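Local coordinates for protein carboxypeptidase 1 (Deinococcus radiodurans str. R1, PDB 5GIV) that probably acts as a zinc-dependent carboxypeptidase of the M32 family, releasing amino acids one by one from peptide C-termini with broad specificity except for proline, at residues A311-Y316 / E335-V340; A315-W320 / E326-V331. All coordinates share one frame; numbering follows the deposited sequence.

Overall arrangement
Interactions 1 and 2, their centres 9 Å apart, both start from helix 310-323 and illustrate how two successive helices and the loop between them can share one apolar core. Interaction 1 joins the first half of that helix to helix 333-339, and interaction 2 joins its second half to the intervening loop. They meet where the W313 and W320 rings pack edge-to-face, with W313 CZ3 3.6 Å from W320 CG, and where M336 CB lies 3.7 Å from F317 CE1. Both lie away from the zinc site of H266, H270 and E296, yet W313 hydrogen-bonds Y262 on helix 257-275, which carries both histidine ligands.

Interaction 1 (A311-Y316 / E335-V340); sequences AFWAAY and EMYRAV
W313 of helix 310-323 presents its indole to M336, Y337 and V340, and the two backbones come close, W313 CA lying 6.2 Å from Y337 CA. The clearest interactions are those over the ring. M336 CG makes a CH-pi contact, 3.7 Å from the centroid of the W313 six-membered ring and only 9° off its normal. The same side chain supplies a Met-aromatic contact: its CG stands anti to the backbone N (chi1 179°), and bends at chi2 and chi3 fold the rest of the chain back, so that SD also lies over the face, 4.6 Å from that centroid. On the opposite face the edge of the F312 ring approaches, its CD1 above the indole and offset toward the rim, and the indole is thus sandwiched between its own helix neighbour and the methionine of the next helix.

This is a buried helix-to-helix contact, made between two helices consecutive in the helical M32 fold and joined by a short loop. Apolar packing fills in around the pyrrole side of the indole. W313 CD1 comes to 4.2 Å from Y337 CB, and it meets the tyrosine ring at its edge, near the ring plane. V340, just past the end of helix 333-339, turns both methyls to the indole nitrogen, CG1 and CG2 each lying 3.9 Å from W313 NE1.

The polar element reaches outside the pair, since W313 NE1 is hydrogen-bonded to Y262 OH and this buried N-H is satisfied despite its apolar surroundings. With an alanine here, the Y262 hydroxyl would probably lose its indole mate and a gap would open between F312 and M336. Beyond the contact, the Y337 side chain rests on K496 and L500 of helix 487-501, while V340 O accepts a hydrogen bond from R308 NH1.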
ATOM      1  N   ALA A 311       3.994  30.430 -21.174  1.00 20.52           N
ATOM      2  CA  ALA A 311       4.722  29.439 -21.959  1.00 20.50           C
ATOM      3  C   ALA A 311       4.166  28.036 -21.745  1.00 20.34           C
ATOM      4  O   ALA A 311       4.161  27.213 -22.670  1.00 20.26           O
ATOM      5  CB  ALA A 311       6.208  29.477 -21.603  1.00 20.50           C
ATOM      6  N   PHE A 312       3.724  27.733 -20.525  1.00 19.70           N
ATOM      7  CA  PHE A 312       3.151  26.419 -20.240  1.00 19.54           C
ATOM      8  C   PHE A 312       1.952  26.134 -21.136  1.00 19.50           C
ATOM      9  O   PHE A 312       1.831  25.041 -21.701  1.00 19.44           O
ATOM     10  CB  PHE A 312       2.774  26.332 -18.756  1.00 19.47           C
ATOM     11  CG  PHE A 312       2.163  25.020 -18.352  1.00 19.34           C
ATOM     12  CD1 PHE A 312       0.815  24.765 -18.564  1.00 19.25           C
ATOM     13  CD2 PHE A 312       2.943  24.039 -17.746  1.00 19.23           C
ATOM     14  CE1 PHE A 312       0.261  23.568 -18.185  1.00 19.16           C
ATOM     15  CE2 PHE A 312       2.390  22.832 -17.361  1.00 19.12           C
ATOM     16  CZ  PHE A 312       1.048  22.593 -17.579  1.00 19.12           C
ATOM     17  N   TRP A 313       1.039  27.100 -21.262  1.00 22.72           N
ATOM     18  CA  TRP A 313      -0.175  26.846 -22.030  1.00 22.63           C
ATOM     19  C   TRP A 313       0.047  26.963 -23.537  1.00 22.69           C
ATOM     20  O   TRP A 313      -0.677  26.325 -24.315  1.00 22.63           O
ATOM     21  CB  TRP A 313      -1.292  27.779 -21.554  1.00 22.56           C
ATOM     22  CG  TRP A 313      -1.821  27.311 -20.251  1.00 22.48           C
ATOM     23  CD1 TRP A 313      -1.613  27.878 -19.026  1.00 22.48           C
ATOM     24  CD2 TRP A 313      -2.586  26.124 -20.020  1.00 22.37           C
ATOM     25  NE1 TRP A 313      -2.226  27.127 -18.050  1.00 22.36           N
ATOM     26  CE2 TRP A 313      -2.829  26.045 -18.635  1.00 22.30           C
ATOM     27  CE3 TRP A 313      -3.097  25.125 -20.854  1.00 22.33           C
ATOM     28  CZ2 TRP A 313      -3.567  25.008 -18.062  1.00 22.20           C
ATOM     29  CZ3 TRP A 313      -3.835  24.090 -20.281  1.00 22.23           C
ATOM     30  CH2 TRP A 313      -4.060  24.044 -18.901  1.00 22.17           C
ATOM     31  N   ALA A 314       1.042  27.739 -23.976  1.00 27.77           N
ATOM     32  CA  ALA A 314       1.430  27.667 -25.383  1.00 27.82           C
ATOM     33  C   ALA A 314       1.821  26.248 -25.766  1.00 27.76           C
ATOM     34  O   ALA A 314       1.588  25.827 -26.904  1.00 27.74           O
ATOM     35  CB  ALA A 314       2.575  28.633 -25.680  1.00 27.96           C
ATOM     36  N   ALA A 315       2.382  25.490 -24.822  1.00 23.17           N
ATOM     37  CA  ALA A 315       2.846  24.135 -25.088  1.00 23.04           C
ATOM     38  C   ALA A 315       1.748  23.089 -24.937  1.00 22.98           C
ATOM     39  O   ALA A 315       1.702  22.129 -25.715  1.00 22.92           O
ATOM     40  CB  ALA A 315       4.001  23.785 -24.147  1.00 22.98           C
ATOM     41  N   TYR A 316       0.824  23.274 -23.988  1.00 20.67           N
ATOM     42  CA  TYR A 316      -0.115  22.218 -23.640  1.00 20.57           C
ATOM     43  C   TYR A 316      -1.559  22.504 -24.025  1.00 20.53           C
ATOM     44  O   TYR A 316      -2.385  21.592 -23.941  1.00 20.47           O
ATOM     45  CB  TYR A 316      -0.048  21.903 -22.137  1.00 20.51           C
ATOM     46  CG  TYR A 316       1.201  21.159 -21.769  1.00 20.45           C
ATOM     47  CD1 TYR A 316       1.337  19.819 -22.096  1.00 20.37           C
ATOM     48  CD2 TYR A 316       2.244  21.784 -21.101  1.00 20.45           C
ATOM     49  CE1 TYR A 316       2.479  19.124 -21.779  1.00 20.29           C
ATOM     50  CE2 TYR A 316       3.396  21.093 -20.774  1.00 20.37           C
ATOM     51  CZ  TYR A 316       3.507  19.765 -21.120  1.00 20.28           C
ATOM     52  OH  TYR A 316       4.641  19.050 -20.816  1.00 20.21           O
ATOM     53  N   GLU A 335      -7.092  32.649 -23.374  1.00 20.35           N
ATOM     54  CA  GLU A 335      -8.132  32.674 -22.355  1.00 20.26           C
ATOM     55  C   GLU A 335      -7.896  31.603 -21.294  1.00 20.27           C
ATOM     56  O   GLU A 335      -8.127  31.839 -20.104  1.00 20.26           O
ATOM     57  CB  GLU A 335      -9.502  32.521 -23.009  1.00 20.10           C
ATOM     58  CG  GLU A 335      -9.932  33.777 -23.739  1.00 20.05           C
ATOM     59  CD  GLU A 335     -11.250  33.626 -24.452  1.00 19.88           C
ATOM     60  OE1 GLU A 335     -11.422  32.638 -25.191  1.00 19.84           O
ATOM     61  OE2 GLU A 335     -12.099  34.518 -24.293  1.00 19.80           O
ATOM     62  N   MET A 336      -7.403  30.435 -21.697  1.00 22.54           N
ATOM     63  CA  MET A 336      -7.080  29.406 -20.722  1.00 22.56           C
ATOM     64  C   MET A 336      -5.941  29.856 -19.815  1.00 22.67           C
ATOM     65  O   MET A 336      -5.963  29.586 -18.607  1.00 22.64           O
ATOM     66  CB  MET A 336      -6.734  28.099 -21.431  1.00 22.58           C
ATOM     67  CG  MET A 336      -6.359  26.974 -20.487  1.00 22.56           C
ATOM     68  SD  MET A 336      -7.730  26.510 -19.412  1.00 22.45           S
ATOM     69  CE  MET A 336      -8.925  26.000 -20.617  1.00 22.38           C
ATOM     70  N   TYR A 337      -4.947  30.561 -20.373  1.00 21.23           N
ATOM     71  CA  TYR A 337      -3.877  31.098 -19.537  1.00 21.32           C
ATOM     72  C   TYR A 337      -4.407  32.116 -18.534  1.00 21.32           C
ATOM     73  O   TYR A 337      -3.975  32.135 -17.374  1.00 21.34           O
ATOM     74  CB  TYR A 337      -2.780  31.725 -20.399  1.00 21.45           C
ATOM     75  CG  TYR A 337      -1.911  32.702 -19.635  1.00 21.58           C
ATOM     76  CD1 TYR A 337      -0.963  32.262 -18.731  1.00 21.63           C
ATOM     77  CD2 TYR A 337      -2.058  34.074 -19.816  1.00 21.65           C
ATOM     78  CE1 TYR A 337      -0.177  33.158 -18.026  1.00 21.75           C
ATOM     79  CE2 TYR A 337      -1.276  34.978 -19.123  1.00 21.77           C
ATOM     80  CZ  TYR A 337      -0.339  34.520 -18.232  1.00 21.83           C
ATOM     81  OH  TYR A 337       0.434  35.426 -17.543  1.00 21.98           O
ATOM     82  N   ARG A 338      -5.326  32.980 -18.953  1.00 27.23           N
ATOM     83  CA  ARG A 338      -5.837  33.965 -18.008  1.00 27.24           C
ATOM     84  C   ARG A 338      -6.730  33.317 -16.958  1.00 27.10           C
ATOM     85  O   ARG A 338      -6.745  33.757 -15.804  1.00 27.09           O
ATOM     86  CB  ARG A 338      -6.594  35.069 -18.740  1.00 27.23           C
ATOM     87  CG  ARG A 338      -5.773  35.768 -19.803  1.00 27.36           C
ATOM     88  CD  ARG A 338      -6.648  36.684 -20.649  1.00 27.30           C
ATOM     89  NE  ARG A 338      -6.527  38.076 -20.234  1.00 27.38           N
ATOM     90  CZ  ARG A 338      -5.657  38.926 -20.769  1.00 27.53           C
ATOM     91  NH1 ARG A 338      -4.850  38.518 -21.746  1.00 27.60           N
ATOM     92  NH2 ARG A 338      -5.596  40.182 -20.336  1.00 27.61           N
ATOM     93  N   ALA A 339      -7.461  32.267 -17.331  1.00 21.16           N
ATOM     94  CA  ALA A 339      -8.427  31.677 -16.418  1.00 21.05           C
ATOM     95  C   ALA A 339      -7.768  30.965 -15.244  1.00 21.05           C
ATOM     96  O   ALA A 339      -8.396  30.832 -14.186  1.00 20.99           O
ATOM     97  CB  ALA A 339      -9.326  30.706 -17.173  1.00 20.96           C
ATOM     98  N   VAL A 340      -6.519  30.515 -15.392  1.00 17.18           N
ATOM     99  CA  VAL A 340      -5.822  29.853 -14.295  1.00 17.18           C
ATOM    100  C   VAL A 340      -5.153  30.855 -13.367  1.00 17.16           C
ATOM    101  O   VAL A 340      -4.429  30.445 -12.451  1.00 17.15           O
ATOM    102  CB  VAL A 340      -4.771  28.831 -14.789  1.00 17.19           C
ATOM    103  CG1 VAL A 340      -5.373  27.867 -15.821  1.00 17.21           C
ATOM    104  CG2 VAL A 340      -3.514  29.519 -15.300  1.00 17.18           C
TER

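Interaction 2 (A315-W320 / E326-V331); sequences AYFGDW and EQLAGV
W320 and L328 mark the nearest backbone approach, 8.4 Å between their CA atoms, where a helix kinked around G318 and D319 faces a loop made of two overlapping beta turns. The first, type I, runs from E326 to A329; the second, type II, runs from L328 to V331 and is closed by the bond from V331 N to L328 O. G330 sits third in this second turn with a positive phi of 77°, a conformation that favours glycine. The loop links helix 310-323 to helix 333-339, and R203 NH1 ties it from outside by bonding both Q327 O and A329 O.

L328 is the residue that brings the loop onto the helix. Its branched end packs against two aromatic rings one helical turn apart, F317 and W320, both of which extend with CG anti to the backbone N (chi1 -174° in each). One methyl serves the phenylalanine: L328 CD1 lies 3.8 Å from F317 CE1, and the leucine and phenylalanine run antiparallel alongside one another. W320 instead crosses the leucine at about a right angle, with its CD1 3.9 Å from L328 CG. M336 of helix 333-339 packs against F317 and W320 and completes this small apolar cluster.

At the tip of the phenylalanine, F317 CZ reaches the backbone, 3.6 Å from V331 O, at an oblique angle to the ring. The indole nitrogen fares less well: W320 NE1 is buried without a hydrogen-bonding partner in the model and has L328 CD2 3.7 Å away.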
ATOM      1  N   ALA A 315       2.382  25.490 -24.822  1.00 23.17           N
ATOM      2  CA  ALA A 315       2.846  24.135 -25.088  1.00 23.04           C
ATOM      3  C   ALA A 315       1.748  23.089 -24.937  1.00 22.98           C
ATOM      4  O   ALA A 315       1.702  22.129 -25.715  1.00 22.92           O
ATOM      5  CB  ALA A 315       4.001  23.785 -24.147  1.00 22.98           C
ATOM      6  N   TYR A 316       0.824  23.274 -23.988  1.00 20.67           N
ATOM      7  CA  TYR A 316      -0.115  22.218 -23.640  1.00 20.57           C
ATOM      8  C   TYR A 316      -1.559  22.504 -24.025  1.00 20.53           C
ATOM      9  O   TYR A 316      -2.385  21.592 -23.941  1.00 20.47           O
ATOM     10  CB  TYR A 316      -0.048  21.903 -22.137  1.00 20.51           C
ATOM     11  CG  TYR A 316       1.201  21.159 -21.769  1.00 20.45           C
ATOM     12  CD1 TYR A 316       1.337  19.819 -22.096  1.00 20.37           C
ATOM     13  CD2 TYR A 316       2.244  21.784 -21.101  1.00 20.45           C
ATOM     14  CE1 TYR A 316       2.479  19.124 -21.779  1.00 20.29           C
ATOM     15  CE2 TYR A 316       3.396  21.093 -20.774  1.00 20.37           C
ATOM     16  CZ  TYR A 316       3.507  19.765 -21.120  1.00 20.28           C
ATOM     17  OH  TYR A 316       4.641  19.050 -20.816  1.00 20.21           O
ATOM     18  N   PHE A 317      -1.894  23.710 -24.469  1.00 21.19           N
ATOM     19  CA  PHE A 317      -3.287  23.947 -24.821  1.00 21.12           C
ATOM     20  C   PHE A 317      -3.747  22.983 -25.904  1.00 21.09           C
ATOM     21  O   PHE A 317      -4.903  22.538 -25.890  1.00 21.00           O
ATOM     22  CB  PHE A 317      -3.502  25.388 -25.269  1.00 21.13           C
ATOM     23  CG  PHE A 317      -4.939  25.727 -25.501  1.00 21.03           C
ATOM     24  CD1 PHE A 317      -5.794  25.902 -24.432  1.00 20.97           C
ATOM     25  CD2 PHE A 317      -5.440  25.861 -26.785  1.00 21.00           C
ATOM     26  CE1 PHE A 317      -7.120  26.217 -24.626  1.00 20.88           C
ATOM     27  CE2 PHE A 317      -6.778  26.175 -26.993  1.00 20.89           C
ATOM     28  CZ  PHE A 317      -7.619  26.351 -25.906  1.00 20.84           C
ATOM     29  N   GLY A 318      -2.853  22.632 -26.834  1.00 19.84           N
ATOM     30  CA  GLY A 318      -3.215  21.686 -27.875  1.00 19.81           C
ATOM     31  C   GLY A 318      -3.660  20.350 -27.311  1.00 19.79           C
ATOM     32  O   GLY A 318      -4.743  19.857 -27.636  1.00 19.74           O
ATOM     33  N   ASP A 319      -2.828  19.743 -26.460  1.00 23.13           N
ATOM     34  CA  ASP A 319      -3.232  18.502 -25.802  1.00 23.10           C
ATOM     35  C   ASP A 319      -4.484  18.722 -24.961  1.00 23.06           C
ATOM     36  O   ASP A 319      -5.408  17.900 -24.968  1.00 23.02           O
ATOM     37  CB  ASP A 319      -2.080  17.964 -24.944  1.00 23.07           C
ATOM     38  CG  ASP A 319      -2.466  16.725 -24.146  1.00 23.03           C
ATOM     39  OD1 ASP A 319      -3.561  16.188 -24.360  1.00 23.04           O
ATOM     40  OD2 ASP A 319      -1.663  16.250 -23.323  1.00 22.99           O
ATOM     41  N   TRP A 320      -4.542  19.854 -24.267  1.00 22.04           N
ATOM     42  CA  TRP A 320      -5.705  20.200 -23.459  1.00 21.96           C
ATOM     43  C   TRP A 320      -6.963  20.286 -24.317  1.00 21.91           C
ATOM     44  O   TRP A 320      -7.982  19.652 -24.011  1.00 21.86           O
ATOM     45  CB  TRP A 320      -5.424  21.526 -22.754  1.00 21.94           C
ATOM     46  CG  TRP A 320      -6.433  21.994 -21.756  1.00 21.84           C
ATOM     47  CD1 TRP A 320      -7.294  23.043 -21.893  1.00 21.79           C
ATOM     48  CD2 TRP A 320      -6.650  21.463 -20.445  1.00 21.78           C
ATOM     49  NE1 TRP A 320      -8.039  23.192 -20.756  1.00 21.72           N
ATOM     50  CE2 TRP A 320      -7.664  22.235 -19.848  1.00 21.71           C
ATOM     51  CE3 TRP A 320      -6.091  20.407 -19.720  1.00 21.78           C
ATOM     52  CZ2 TRP A 320      -8.133  21.983 -18.562  1.00 21.64           C
ATOM     53  CZ3 TRP A 320      -6.551  20.161 -18.444  1.00 21.70           C
ATOM     54  CH2 TRP A 320      -7.561  20.945 -17.878  1.00 21.63           C
ATOM     55  N   GLU A 326     -15.062  19.856 -26.913  1.00 44.60           N
ATOM     56  CA  GLU A 326     -16.282  20.638 -26.773  1.00 44.54           C
ATOM     57  C   GLU A 326     -16.155  21.647 -25.636  1.00 44.50           C
ATOM     58  O   GLU A 326     -16.672  22.766 -25.735  1.00 44.43           O
ATOM     59  CB  GLU A 326     -17.494  19.728 -26.572  1.00 44.58           C
ATOM     60  CG  GLU A 326     -18.800  20.505 -26.435  1.00 44.51           C
ATOM     61  CD  GLU A 326     -20.017  19.610 -26.259  1.00 44.56           C
ATOM     62  OE1 GLU A 326     -20.770  19.808 -25.280  1.00 44.55           O
ATOM     63  OE2 GLU A 326     -20.227  18.701 -27.096  1.00 44.63           O
ATOM     64  N   GLN A 327     -15.464  21.275 -24.550  1.00 24.75           N
ATOM     65  CA  GLN A 327     -15.344  22.185 -23.415  1.00 24.71           C
ATOM     66  C   GLN A 327     -14.549  23.431 -23.783  1.00 24.70           C
ATOM     67  O   GLN A 327     -14.853  24.530 -23.302  1.00 24.65           O
ATOM     68  CB  GLN A 327     -14.709  21.480 -22.210  1.00 24.74           C
ATOM     69  CG  GLN A 327     -15.519  20.302 -21.639  1.00 24.73           C
ATOM     70  CD  GLN A 327     -15.155  18.944 -22.233  1.00 24.79           C
ATOM     71  OE1 GLN A 327     -14.743  18.838 -23.386  1.00 24.84           O
ATOM     72  NE2 GLN A 327     -15.310  17.901 -21.439  1.00 24.80           N
ATOM     73  N   LEU A 328     -13.542  23.297 -24.642  1.00 24.94           N
ATOM     74  CA  LEU A 328     -12.733  24.448 -25.021  1.00 24.94           C
ATOM     75  C   LEU A 328     -13.192  25.099 -26.317  1.00 24.88           C
ATOM     76  O   LEU A 328     -12.519  26.010 -26.807  1.00 24.90           O
ATOM     77  CB  LEU A 328     -11.261  24.056 -25.136  1.00 25.05           C
ATOM     78  CG  LEU A 328     -10.505  24.010 -23.813  1.00 25.09           C
ATOM     79  CD1 LEU A 328     -10.558  25.378 -23.158  1.00 25.07           C
ATOM     80  CD2 LEU A 328     -11.096  22.955 -22.895  1.00 25.06           C
ATOM     81  N   ALA A 329     -14.329  24.677 -26.869  1.00 26.91           N
ATOM     82  CA  ALA A 329     -14.857  25.316 -28.068  1.00 26.81           C
ATOM     83  C   ALA A 329     -15.148  26.786 -27.803  1.00 26.74           C
ATOM     84  O   ALA A 329     -15.815  27.135 -26.826  1.00 26.73           O
ATOM     85  CB  ALA A 329     -16.128  24.602 -28.532  1.00 26.74           C
ATOM     86  N   GLY A 330     -14.637  27.651 -28.674  1.00 25.38           N
ATOM     87  CA  GLY A 330     -14.809  29.078 -28.493  1.00 25.31           C
ATOM     88  C   GLY A 330     -13.906  29.692 -27.454  1.00 25.42           C
ATOM     89  O   GLY A 330     -14.135  30.841 -27.051  1.00 25.39           O
ATOM     90  N   VAL A 331     -12.880  28.971 -27.020  1.00 19.08           N
ATOM     91  CA  VAL A 331     -11.951  29.444 -26.006  1.00 19.19           C
ATOM     92  C   VAL A 331     -10.572  29.465 -26.633  1.00 19.27           C
ATOM     93  O   VAL A 331     -10.153  28.479 -27.250  1.00 19.31           O
ATOM     94  CB  VAL A 331     -11.965  28.546 -24.753  1.00 19.22           C
ATOM     95  CG1 VAL A 331     -11.094  29.149 -23.655  1.00 19.30           C
ATOM     96  CG2 VAL A 331     -13.407  28.311 -24.276  1.00 19.13           C
TER